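PDB 4F0Q: restriction endonuclease from Mycobacterium sp., which cleaves DNA that carries modified cytosine, acting as a tetramer whose subunits each join a domain that probably reads the modification to a PD-(D/E)XK-type nuclease domain. Local coordinates for residues T285-Y290 and I359-S364; S305-E310 and A416-M421; L353-C358 and G383-T388; G389-Q394 and L408-T413. All blocks are in the same frame, centred on the assembly; numbering follows the deposited sequence.

Contact 1 (T285-Y290 and I359-S364)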
loop_
_atom_site.group_PDB
_atom_site.type_symbol
_atom_site.label_atom_id
_atom_site.label_comp_id
_atom_site.label_asym_id
_atom_site.label_seq_id
_atom_site.Cartn_x
_atom_site.Cartn_y
_atom_site.Cartn_z
ATOM N N THR A 285 -15.955 13.466 -24.460
ATOM C CA THR A 285 -16.122 13.593 -23.017
ATOM C C THR A 285 -14.905 14.261 -22.392
ATOM O O THR A 285 -15.035 15.182 -21.587
ATOM C CB THR A 285 -16.342 12.220 -22.353
ATOM O OG1 THR A 285 -17.564 11.647 -22.831
ATOM C CG2 THR A 285 -16.416 12.364 -20.841
ATOM N N LEU A 286 -13.721 13.798 -22.781
ATOM C CA LEU A 286 -12.473 14.351 -22.270
ATOM C C LEU A 286 -12.299 15.812 -22.671
ATOM O O LEU A 286 -11.823 16.626 -21.881
ATOM C CB LEU A 286 -11.281 13.530 -22.762
ATOM C CG LEU A 286 -9.917 13.984 -22.243
ATOM C CD1 LEU A 286 -9.871 13.910 -20.723
ATOM C CD2 LEU A 286 -8.812 13.146 -22.860
ATOM N N GLN A 287 -12.682 16.138 -23.901
ATOM C CA GLN A 287 -12.619 17.517 -24.372
ATOM C C GLN A 287 -13.532 18.409 -23.541
ATOM O O GLN A 287 -13.152 19.517 -23.153
ATOM C CB GLN A 287 -12.987 17.603 -25.854
ATOM C CG GLN A 287 -11.951 16.982 -26.774
ATOM C CD GLN A 287 -10.576 17.593 -26.591
ATOM O OE1 GLN A 287 -9.578 16.882 -26.470
ATOM N NE2 GLN A 287 -10.515 18.919 -26.571
ATOM N N THR A 288 -14.733 17.913 -23.261
ATOM C CA THR A 288 -15.674 18.625 -22.407
ATOM C C THR A 288 -15.076 18.844 -21.020
ATOM O O THR A 288 -15.162 19.938 -20.462
ATOM C CB THR A 288 -17.003 17.859 -22.271
ATOM O OG1 THR A 288 -17.557 17.622 -23.571
ATOM C CG2 THR A 288 -17.997 18.656 -21.442
ATOM N N LEU A 289 -14.458 17.798 -20.477
ATOM C CA LEU A 289 -13.847 17.865 -19.152
ATOM C C LEU A 289 -12.715 18.885 -19.089
ATOM O O LEU A 289 -12.575 19.605 -18.102
ATOM C CB LEU A 289 -13.338 16.487 -18.719
ATOM C CG LEU A 289 -14.395 15.424 -18.409
ATOM C CD1 LEU A 289 -13.738 14.108 -18.018
ATOM C CD2 LEU A 289 -15.332 15.904 -17.312
ATOM N N TYR A 290 -11.906 18.945 -20.144
ATOM C CA TYR A 290 -10.808 19.904 -20.186
ATOM C C TYR A 290 -11.315 21.334 -20.334
ATOM O O TYR A 290 -10.861 22.234 -19.629
ATOM C CB TYR A 290 -9.824 19.585 -21.313
ATOM C CG TYR A 290 -8.840 20.706 -21.557
ATOM C CD1 TYR A 290 -7.867 21.015 -20.616
ATOM C CD2 TYR A 290 -8.893 21.466 -22.717
ATOM C CE1 TYR A 290 -6.971 22.044 -20.826
ATOM C CE2 TYR A 290 -8.000 22.497 -22.937
ATOM C CZ TYR A 290 -7.041 22.780 -21.987
ATOM O OH TYR A 290 -6.147 23.805 -22.198
ATOM N N ILE A 359 -4.625 19.725 -17.600
ATOM C CA ILE A 359 -3.872 20.313 -18.700
ATOM C C ILE A 359 -4.483 19.878 -20.023
ATOM O O ILE A 359 -5.439 19.103 -20.043
ATOM C CB ILE A 359 -2.400 19.876 -18.673
ATOM C CG1 ILE A 359 -2.296 18.355 -18.796
ATOM C CG2 ILE A 359 -1.722 20.364 -17.402
ATOM C CD1 ILE A 359 -0.876 17.834 -18.788
ATOM N N GLN A 360 -3.933 20.385 -21.124
ATOM C CA GLN A 360 -4.360 19.971 -22.455
ATOM C C GLN A 360 -4.229 18.461 -22.593
ATOM O O GLN A 360 -3.211 17.888 -22.205
ATOM C CB GLN A 360 -3.518 20.661 -23.530
ATOM C CG GLN A 360 -3.831 22.134 -23.739
ATOM C CD GLN A 360 -5.025 22.359 -24.648
ATOM O OE1 GLN A 360 -5.512 23.481 -24.784
ATOM N NE2 GLN A 360 -5.500 21.291 -25.281
ATOM N N PRO A 361 -5.267 17.807 -23.138
ATOM C CA PRO A 361 -5.266 16.355 -23.350
ATOM C C PRO A 361 -4.059 15.897 -24.167
ATOM O O PRO A 361 -3.616 14.758 -24.024
ATOM C CB PRO A 361 -6.558 16.118 -24.134
ATOM C CG PRO A 361 -7.452 17.229 -23.708
ATOM C CD PRO A 361 -6.551 18.418 -23.527
ATOM N N THR A 362 -3.537 16.786 -25.006
ATOM C CA THR A 362 -2.351 16.493 -25.802
ATOM C C THR A 362 -1.070 16.738 -25.006
ATOM O O THR A 362 -0.029 16.148 -25.295
ATOM C CB THR A 362 -2.319 17.335 -27.091
ATOM O OG1 THR A 362 -2.396 18.727 -26.758
ATOM C CG2 THR A 362 -3.489 16.973 -27.991
ATOM N N SER A 363 -1.152 17.608 -24.003
ATOM C CA SER A 363 -0.002 17.909 -23.156
ATOM C C SER A 363 0.346 16.726 -22.263
ATOM O O SER A 363 -0.457 15.809 -22.090
ATOM C CB SER A 363 -0.261 19.153 -22.305
ATOM O OG SER A 363 -0.359 20.314 -23.111
ATOM N N SER A 364 1.544 16.753 -21.689
ATOM C CA SER A 364 2.026 15.629 -20.899
ATOM C C SER A 364 2.485 16.049 -19.503
ATOM O O SER A 364 2.834 17.207 -19.275
ATOM C CB SER A 364 3.161 14.917 -21.636
ATOM O OG SER A 364 3.430 13.657 -21.056
#

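Contact 2 (S305-E310 and A416-M421)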
loop_
_atom_site.group_PDB
_atom_site.type_symbol
_atom_site.label_atom_id
_atom_site.label_comp_id
_atom_site.label_asym_id
_atom_site.label_seq_id
_atom_site.Cartn_x
_atom_site.Cartn_y
_atom_site.Cartn_z
ATOM N N SER A 305 -11.052 13.326 -7.023
ATOM C CA SER A 305 -11.202 12.520 -5.815
ATOM C C SER A 305 -12.277 11.454 -6.022
ATOM O O SER A 305 -12.076 10.277 -5.692
ATOM C CB SER A 305 -11.541 13.397 -4.608
ATOM O OG SER A 305 -12.786 14.050 -4.781
ATOM N N ARG A 306 -13.413 11.865 -6.579
ATOM C CA ARG A 306 -14.495 10.919 -6.852
ATOM C C ARG A 306 -14.083 9.846 -7.861
ATOM O O ARG A 306 -14.367 8.657 -7.677
ATOM C CB ARG A 306 -15.749 11.654 -7.333
ATOM C CG ARG A 306 -16.382 12.541 -6.274
ATOM C CD ARG A 306 -17.683 13.150 -6.764
ATOM N NE ARG A 306 -18.314 13.979 -5.741
ATOM C CZ ARG A 306 -19.467 14.620 -5.905
ATOM N NH1 ARG A 306 -20.122 14.527 -7.054
ATOM N NH2 ARG A 306 -19.966 15.352 -4.919
ATOM N N VAL A 307 -13.407 10.276 -8.922
ATOM C CA VAL A 307 -12.923 9.376 -9.963
ATOM C C VAL A 307 -11.908 8.388 -9.401
ATOM O O VAL A 307 -11.931 7.206 -9.736
ATOM C CB VAL A 307 -12.299 10.158 -11.142
ATOM C CG1 VAL A 307 -11.503 9.231 -12.052
ATOM C CG2 VAL A 307 -13.380 10.880 -11.927
ATOM N N ALA A 308 -11.024 8.878 -8.537
ATOM C CA ALA A 308 -10.048 8.022 -7.874
ATOM C C ALA A 308 -10.761 6.978 -7.028
ATOM O O ALA A 308 -10.424 5.793 -7.076
ATOM C CB ALA A 308 -9.107 8.850 -7.018
ATOM N N ALA A 309 -11.753 7.426 -6.260
ATOM C CA ALA A 309 -12.559 6.521 -5.446
ATOM C C ALA A 309 -13.194 5.423 -6.298
ATOM O O ALA A 309 -13.168 4.242 -5.934
ATOM C CB ALA A 309 -13.632 7.297 -4.698
ATOM N N GLU A 310 -13.748 5.818 -7.441
ATOM C CA GLU A 310 -14.387 4.871 -8.351
ATOM C C GLU A 310 -13.389 3.856 -8.916
ATOM O O GLU A 310 -13.657 2.651 -8.944
ATOM C CB GLU A 310 -15.088 5.615 -9.492
ATOM C CG GLU A 310 -15.810 4.709 -10.476
ATOM C CD GLU A 310 -17.001 3.996 -9.860
ATOM O OE1 GLU A 310 -17.572 4.521 -8.880
ATOM O OE2 GLU A 310 -17.365 2.908 -10.356
ATOM N N ALA A 416 -13.372 7.477 -19.464
ATOM C CA ALA A 416 -14.141 6.244 -19.318
ATOM C C ALA A 416 -14.814 6.166 -17.949
ATOM O O ALA A 416 -16.007 5.854 -17.843
ATOM C CB ALA A 416 -13.247 5.032 -19.542
ATOM N N THR A 417 -14.041 6.457 -16.907
ATOM C CA THR A 417 -14.541 6.418 -15.539
ATOM C C THR A 417 -15.667 7.422 -15.337
ATOM O O THR A 417 -16.711 7.089 -14.782
ATOM C CB THR A 417 -13.425 6.708 -14.518
ATOM O OG1 THR A 417 -12.326 5.814 -14.739
ATOM C CG2 THR A 417 -13.941 6.534 -13.098
ATOM N N VAL A 418 -15.448 8.653 -15.793
ATOM C CA VAL A 418 -16.447 9.710 -15.679
ATOM C C VAL A 418 -17.731 9.344 -16.420
ATOM O O VAL A 418 -18.832 9.536 -15.902
ATOM C CB VAL A 418 -15.899 11.063 -16.191
ATOM C CG1 VAL A 418 -17.030 12.025 -16.506
ATOM C CG2 VAL A 418 -14.950 11.671 -15.167
ATOM N N ARG A 419 -17.585 8.802 -17.625
ATOM C CA ARG A 419 -18.738 8.356 -18.402
ATOM C C ARG A 419 -19.516 7.261 -17.676
ATOM O O ARG A 419 -20.750 7.287 -17.638
ATOM C CB ARG A 419 -18.304 7.876 -19.788
ATOM C CG ARG A 419 -18.123 8.996 -20.799
ATOM C CD ARG A 419 -17.526 8.480 -22.096
ATOM N NE ARG A 419 -18.137 7.224 -22.519
ATOM C CZ ARG A 419 -19.248 7.137 -23.242
ATOM N NH1 ARG A 419 -19.879 8.238 -23.626
ATOM N NH2 ARG A 419 -19.730 5.949 -23.579
ATOM N N ARG A 420 -18.793 6.307 -17.095
ATOM C CA ARG A 420 -19.425 5.238 -16.325
ATOM C C ARG A 420 -20.196 5.796 -15.127
ATOM O O ARG A 420 -21.351 5.432 -14.898
ATOM C CB ARG A 420 -18.381 4.226 -15.849
ATOM C CG ARG A 420 -18.971 2.947 -15.275
ATOM C CD ARG A 420 -17.909 2.082 -14.606
ATOM N NE ARG A 420 -16.728 1.904 -15.446
ATOM C CZ ARG A 420 -15.538 2.435 -15.184
ATOM N NH1 ARG A 420 -15.365 3.174 -14.097
ATOM N NH2 ARG A 420 -14.518 2.223 -16.005
ATOM N N MET A 421 -19.547 6.680 -14.374
ATOM C CA MET A 421 -20.149 7.315 -13.203
ATOM C C MET A 421 -21.429 8.056 -13.566
ATOM O O MET A 421 -22.465 7.897 -12.917
ATOM C CB MET A 421 -19.164 8.302 -12.571
ATOM C CG MET A 421 -17.942 7.662 -11.934
ATOM S SD MET A 421 -16.621 8.854 -11.620
ATOM C CE MET A 421 -17.466 10.050 -10.591
#

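Contact 3 (L353-C358 and G383-T388). With MG (magnesium ion), chain E.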
loop_
_atom_site.group_PDB
_atom_site.type_symbol
_atom_site.label_atom_id
_atom_site.label_comp_id
_atom_site.label_asym_id
_atom_site.label_seq_id
_atom_site.Cartn_x
_atom_site.Cartn_y
_atom_site.Cartn_z
ATOM N N LEU A 353 -2.817 9.629 -1.135
ATOM C CA LEU A 353 -2.545 11.018 -1.472
ATOM C C LEU A 353 -2.897 11.269 -2.931
ATOM O O LEU A 353 -2.378 10.607 -3.830
ATOM C CB LEU A 353 -1.077 11.366 -1.205
ATOM C CG LEU A 353 -0.711 11.863 0.197
ATOM C CD1 LEU A 353 -1.064 10.842 1.267
ATOM C CD2 LEU A 353 0.767 12.218 0.266
ATOM N N GLY A 354 -3.788 12.224 -3.162
ATOM C CA GLY A 354 -4.251 12.513 -4.504
ATOM C C GLY A 354 -3.697 13.800 -5.077
ATOM O O GLY A 354 -3.443 14.761 -4.352
ATOM N N GLN A 355 -3.508 13.809 -6.391
ATOM C CA GLN A 355 -3.077 15.000 -7.109
ATOM C C GLN A 355 -3.844 15.115 -8.417
ATOM O O GLN A 355 -3.983 14.138 -9.145
ATOM C CB GLN A 355 -1.578 14.942 -7.395
ATOM C CG GLN A 355 -1.100 15.978 -8.400
ATOM C CD GLN A 355 -1.328 17.399 -7.930
ATOM O OE1 GLN A 355 -1.858 18.232 -8.666
ATOM N NE2 GLN A 355 -0.923 17.686 -6.698
ATOM N N ALA A 356 -4.341 16.311 -8.712
ATOM C CA ALA A 356 -5.126 16.530 -9.919
ATOM C C ALA A 356 -4.567 17.681 -10.744
ATOM O O ALA A 356 -4.300 18.761 -10.216
ATOM C CB ALA A 356 -6.573 16.802 -9.556
ATOM N N LYS A 357 -4.393 17.454 -12.042
ATOM C CA LYS A 357 -3.919 18.517 -12.922
ATOM C C LYS A 357 -4.629 18.524 -14.271
ATOM O O LYS A 357 -4.458 17.616 -15.082
ATOM C CB LYS A 357 -2.402 18.437 -13.116
ATOM C CG LYS A 357 -1.817 19.672 -13.778
ATOM C CD LYS A 357 -0.303 19.699 -13.691
ATOM C CE LYS A 357 0.243 21.005 -14.244
ATOM N NZ LYS A 357 1.721 21.099 -14.102
ATOM N N CYS A 358 -5.425 19.564 -14.501
ATOM C CA CYS A 358 -6.179 19.697 -15.741
ATOM C C CYS A 358 -5.388 20.460 -16.799
ATOM O O CYS A 358 -5.465 21.686 -16.883
ATOM C CB CYS A 358 -7.513 20.397 -15.478
ATOM S SG CYS A 358 -8.526 20.647 -16.951
ATOM N N GLY A 383 -0.184 6.787 -3.775
ATOM C CA GLY A 383 -0.555 8.017 -4.446
ATOM C C GLY A 383 -1.486 7.779 -5.616
ATOM O O GLY A 383 -1.688 6.640 -6.036
ATOM N N VAL A 384 -2.062 8.856 -6.136
ATOM C CA VAL A 384 -2.881 8.782 -7.341
ATOM C C VAL A 384 -2.853 10.114 -8.093
ATOM O O VAL A 384 -3.086 11.174 -7.513
ATOM C CB VAL A 384 -4.335 8.344 -7.031
ATOM C CG1 VAL A 384 -4.936 9.193 -5.920
ATOM C CG2 VAL A 384 -5.193 8.395 -8.288
ATOM N N TYR A 385 -2.546 10.055 -9.384
ATOM C CA TYR A 385 -2.425 11.260 -10.195
ATOM C C TYR A 385 -3.465 11.269 -11.312
ATOM O O TYR A 385 -3.404 10.462 -12.238
ATOM C CB TYR A 385 -1.012 11.373 -10.773
ATOM C CG TYR A 385 -0.550 12.791 -11.042
ATOM C CD1 TYR A 385 -1.351 13.690 -11.736
ATOM C CD2 TYR A 385 0.689 13.232 -10.593
ATOM C CE1 TYR A 385 -0.929 14.984 -11.981
ATOM C CE2 TYR A 385 1.119 14.525 -10.832
ATOM C CZ TYR A 385 0.307 15.395 -11.526
ATOM O OH TYR A 385 0.731 16.681 -11.765
ATOM N N VAL A 386 -4.417 12.190 -11.213
ATOM C CA VAL A 386 -5.480 12.324 -12.199
ATOM C C VAL A 386 -5.242 13.532 -13.102
ATOM O O VAL A 386 -5.090 14.665 -12.628
ATOM C CB VAL A 386 -6.857 12.456 -11.524
ATOM C CG1 VAL A 386 -7.956 12.561 -12.571
ATOM C CG2 VAL A 386 -7.107 11.278 -10.598
ATOM N N THR A 387 -5.206 13.283 -14.406
ATOM C CA THR A 387 -4.976 14.345 -15.376
ATOM C C THR A 387 -5.780 14.115 -16.651
ATOM O O THR A 387 -6.116 12.979 -16.990
ATOM C CB THR A 387 -3.474 14.483 -15.718
ATOM O OG1 THR A 387 -3.292 15.511 -16.700
ATOM C CG2 THR A 387 -2.921 13.168 -16.250
ATOM N N THR A 388 -6.094 15.201 -17.348
ATOM C CA THR A 388 -6.826 15.125 -18.605
ATOM C C THR A 388 -5.894 14.760 -19.757
ATOM O O THR A 388 -6.342 14.325 -20.818
ATOM C CB THR A 388 -7.533 16.455 -18.926
ATOM O OG1 THR A 388 -6.588 17.528 -18.854
ATOM C CG2 THR A 388 -8.657 16.715 -17.934
HETATM MG MG MG E . -3.273 19.778 -8.726
HETATM O O HOH W 1 -5.063 20.843 -8.761
HETATM O O HOH W 2 -2.636 20.959 -10.321
HETATM O O HOH W 3 -2.238 20.643 -7.101
#

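Contact 4 (G389-Q394 and L408-T413)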
loop_
_atom_site.group_PDB
_atom_site.type_symbol
_atom_site.label_atom_id
_atom_site.label_comp_id
_atom_site.label_asym_id
_atom_site.label_seq_id
_atom_site.Cartn_x
_atom_site.Cartn_y
_atom_site.Cartn_z
ATOM N N GLY A 389 -4.596 14.941 -19.539
ATOM C CA GLY A 389 -3.601 14.625 -20.547
ATOM C C GLY A 389 -2.958 13.272 -20.316
ATOM O O GLY A 389 -3.611 12.331 -19.868
ATOM N N SER A 390 -1.669 13.177 -20.624
ATOM C CA SER A 390 -0.932 11.930 -20.459
ATOM C C SER A 390 0.299 12.134 -19.585
ATOM O O SER A 390 0.660 13.264 -19.258
ATOM C CB SER A 390 -0.510 11.373 -21.820
ATOM O OG SER A 390 -1.635 11.120 -22.641
ATOM N N PHE A 391 0.936 11.034 -19.204
ATOM C CA PHE A 391 2.193 11.095 -18.472
ATOM C C PHE A 391 3.345 10.825 -19.431
ATOM O O PHE A 391 3.270 9.918 -20.262
ATOM C CB PHE A 391 2.206 10.081 -17.325
ATOM C CG PHE A 391 1.108 10.290 -16.320
ATOM C CD1 PHE A 391 1.258 11.205 -15.290
ATOM C CD2 PHE A 391 -0.073 9.572 -16.404
ATOM C CE1 PHE A 391 0.250 11.400 -14.363
ATOM C CE2 PHE A 391 -1.085 9.763 -15.480
ATOM C CZ PHE A 391 -0.922 10.679 -14.459
ATOM N N SER A 392 4.405 11.619 -19.319
ATOM C CA SER A 392 5.561 11.491 -20.199
ATOM C C SER A 392 6.222 10.127 -20.052
ATOM O O SER A 392 6.043 9.448 -19.042
ATOM C CB SER A 392 6.576 12.600 -19.919
ATOM O OG SER A 392 7.069 12.515 -18.594
ATOM N N ARG A 393 6.984 9.733 -21.067
ATOM C CA ARG A 393 7.648 8.438 -21.060
ATOM C C ARG A 393 8.654 8.348 -19.920
ATOM O O ARG A 393 8.759 7.319 -19.251
ATOM C CB ARG A 393 8.342 8.178 -22.396
ATOM C CG ARG A 393 8.870 6.764 -22.534
ATOM C CD ARG A 393 9.439 6.498 -23.915
ATOM N NE ARG A 393 9.603 5.067 -24.151
ATOM C CZ ARG A 393 10.667 4.363 -23.780
ATOM N NH1 ARG A 393 11.673 4.957 -23.153
ATOM N NH2 ARG A 393 10.725 3.062 -24.038
ATOM N N GLN A 394 9.386 9.435 -19.698
ATOM C CA GLN A 394 10.406 9.473 -18.659
ATOM C C GLN A 394 9.793 9.344 -17.268
ATOM O O GLN A 394 10.372 8.715 -16.382
ATOM C CB GLN A 394 11.232 10.757 -18.763
ATOM C CG GLN A 394 12.453 10.779 -17.859
ATOM C CD GLN A 394 13.408 9.632 -18.137
ATOM O OE1 GLN A 394 13.542 9.180 -19.274
ATOM N NE2 GLN A 394 14.076 9.153 -17.094
ATOM N N LEU A 408 -1.811 5.781 -11.819
ATOM C CA LEU A 408 -1.899 6.759 -12.897
ATOM C C LEU A 408 -3.279 6.769 -13.544
ATOM O O LEU A 408 -3.761 5.742 -14.019
ATOM C CB LEU A 408 -0.832 6.486 -13.958
ATOM C CG LEU A 408 0.626 6.589 -13.508
ATOM C CD1 LEU A 408 1.564 6.405 -14.691
ATOM C CD2 LEU A 408 0.883 7.918 -12.815
ATOM N N ILE A 409 -3.908 7.939 -13.558
ATOM C CA ILE A 409 -5.194 8.118 -14.221
ATOM C C ILE A 409 -5.095 9.227 -15.265
ATOM O O ILE A 409 -5.194 10.414 -14.943
ATOM C CB ILE A 409 -6.315 8.448 -13.216
ATOM C CG1 ILE A 409 -6.373 7.387 -12.114
ATOM C CG2 ILE A 409 -7.655 8.552 -13.929
ATOM C CD1 ILE A 409 -7.496 7.592 -11.120
ATOM N N ALA A 410 -4.889 8.830 -16.517
ATOM C CA ALA A 410 -4.744 9.777 -17.614
ATOM C C ALA A 410 -6.085 10.076 -18.279
ATOM O O ALA A 410 -7.140 9.752 -17.733
ATOM C CB ALA A 410 -3.744 9.257 -18.637
ATOM N N GLY A 411 -6.030 10.682 -19.461
ATOM C CA GLY A 411 -7.219 11.141 -20.159
ATOM C C GLY A 411 -8.243 10.072 -20.493
ATOM O O GLY A 411 -9.439 10.268 -20.279
ATOM N N GLY A 412 -7.781 8.947 -21.027
ATOM C CA GLY A 412 -8.671 7.863 -21.405
ATOM C C GLY A 412 -9.370 7.243 -20.212
ATOM O O GLY A 412 -10.591 7.060 -20.218
ATOM N N THR A 413 -8.591 6.924 -19.184
ATOM C CA THR A 413 -9.126 6.338 -17.962
ATOM C C THR A 413 -10.102 7.294 -17.287
ATOM O O THR A 413 -11.170 6.885 -16.830
ATOM C CB THR A 413 -8.000 5.978 -16.974
ATOM O OG1 THR A 413 -7.040 5.139 -17.626
ATOM C CG2 THR A 413 -8.564 5.252 -15.762
#

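Contact 1 (T285-Y290 and I359-S364)
Helix 281-292 approaches an irregular loop that makes a type I beta turn from Gln360 to Ser363, and the backbones come nearest at Tyr290 and Gln360, whose CA atoms are 6.8 Å apart. The loop follows strand 347-357, which carries magnesium-binding residues, so the contact ties helix 281-292 to the chain just past the metal-binding strand of the PD-(D/E)XK-like nuclease fold. Tyr290 carries most of the contact. Its CG is anti to the backbone N (chi1 168°), which swings the ring out over the entry to the turn. One ring face receives two CH-pi contacts, both offset toward the rim: Gln360 CA and Pro361 CD each stand 4.0 Å from the centroid of the Tyr290 ring. The pyrrolidine ring and the phenol cross at about a right angle. Bent at chi2 (-83°), the Gln360 side chain folds back to the phenol, although its CB leaves the backbone in the other direction. Its amide plane is inclined 52° to the ring, and Tyr290 OH gives Gln360 OE1 a weak hydrogen bond of 2.7 Å.

Leu286 and Gln287, from the preceding turn of the helix, also reach the proline. Leu286 CD2 meets Pro361 CB as the two side chains slide past each other in opposite directions, and beyond it Leu286 packs on Ala415 of helix 411-425. The bent chain of Gln287 crosses the proline obliquely, bringing Gln287 OE1 to 3.5 Å from Pro361 CG.

Contact 2 (S305-E310 and A416-M421)
The guanidinium of Arg420 has the carbonyl oxygen Ala416 O over the centre of one face, 4.3 Å above its plane and one turn back in the same helix. At its edge, near the plane, lies a methylene, with Glu310 CG 4.0 Å from Arg420 NH1. The carboxylate stays beyond salt-bridge range of this arginine, Glu310 OE2 being 4.3 Å from Arg420 NH1; its salt bridge is with Arg313. The nearby positive charges would favour ionised Glu310.

Away from these charged ends the contact is apolar, and the two helices cross almost perpendicularly, at 88° with axes 9.9 Å apart. Helix 297-314 lies on the nuclease sheet, with Ala308 against Phe335, in the manner of the alpha/beta core of PD-(D/E)XK enzymes; helix 411-425 follows strand 406-409 of that sheet and packs across helix 297-314. Val307 divides its methyls at the crossing: CG1, anti to the backbone N, goes to Thr417 CG2, while Val307 CG2 sits 3.7 Å from Val418 CG2 and also touches Met421 SD. Thr417 turns its methyl inward between Val307 and Glu310, and its OG1 bonds Thr413 O. Glu310, bent at chi2 (67°), slides past both Thr417 and Met421, its CG 3.9 Å from Met421 CG. The bend of Met421 at chi3 lays its CE against Arg306 CB, beside Leu254 of a second subunit, while the extended Arg306 chain runs on to Ser436 and Glu440.

Contact 3 (L353-C358 and G383-T388)
Packing is tightest midway along the paired strands, where Gln355 and Tyr385 lie side by side on one face of the sheet. Gln355 CG, anti to the backbone N, rests 3.4 Å above the plane of the Tyr385 ring, offset toward its rim, in a CH-pi contact. Beneath them the parallel backbones are well bonded: Val386 N reaches Gln355 O at 2.9 Å with an N-H...O angle of 166°, and Lys357 N binds Val386 O equally straight. On the other face Val384 CG1 packs 3.7 Å from Gly354 CA, towards helix 297-314.

Strands 347-357 and 381-387 are joined through helix 367-374, a beta-alpha-beta crossover in the mixed sheet of a PD-(D/E)XK-like nuclease. Gln355, Ala356 and Lys357 fit the last part of that signature, with glutamine in the acidic position as in Mrr-like relatives. The bend at chi2 (62°) turns the Gln355 amide towards the metal, and Gln355 OE1 and Ala356 O both bind magnesium at 2.1 Å. Asp334 completes the protein ligands; three waters occupy the remaining positions, the wet side of the contact.

The pairing loosens toward Cys358. Thr388 N stands 3.7 Å from Lys357 O, and it is Thr387 OG1, anti to the backbone N, that gives this carbonyl a 2.9 Å hydrogen bond. Lys357 touches the Tyr385 edge with CB, then its extended chain leads its amine away from strand 381-387.

Contact 4 (G389-Q394 and L408-T413)
One hydrogen bond joins the backbones, from Gly411 N to Gly389 O at 3.0 Å. The donor lies in the plane of the carbonyl, though the N-H is bent from it (137°). Since Ala410 is the N-cap residue, the bond takes up an amide at the first turn of helix 411-425. Ala410 CB lies close by, 3.3 Å from the same Gly389 O.

The CH-pi part belongs to Phe391, whose CG is anti to its carbonyl carbon (chi1 -60°). Leu408 CD2 stands over the centre of one ring face, 3.7 Å from the centroid of Phe391, while the backbone Ile409 N comes up at the ring edge.

Apolar contacts gather at one ring atom: Phe391 CE2 touches Leu408 CB at 3.6 Å and Ala410 CB at 4.2 Å. The leucine crosses the phenylalanine obliquely. Elsewhere the Phe391 ring meets Tyr385 edge-to-face and packs on Val370 of helix 367-374.

The short runs 389-391 and 408-411 point 150° apart. Helix 393-401 links them along the chain, the connecting helix of a beta-alpha-beta crossover from strand 381-387 to the parallel strand 406-409, outermost in this chain's nuclease sheet.

Contacts 2, 3 and 4 are buried and belong to the nuclease core, whereas contact 1 is only partly buried, with Gln360 exposed and Gln287 partly so. Contacts 3 and 4 share a sheet: Ile409 N and O pair with Tyr385 O and Thr387 N, and Ile409 CD1 reaches Val384 CG2. Contacts 2 and 4 both use helix 411-425, which also carries the seam to contact 1, where Leu289 meets Val418. Chemistry follows place: backbone bonds and metal ligation in the sheet, apolar helix packing with charged ends in contact 2; aromatic CH-pi contacts occur in 1, 3 and 4, but only in 3 beside metal ligation. Contacts 2 and 4 alone touch other subunits.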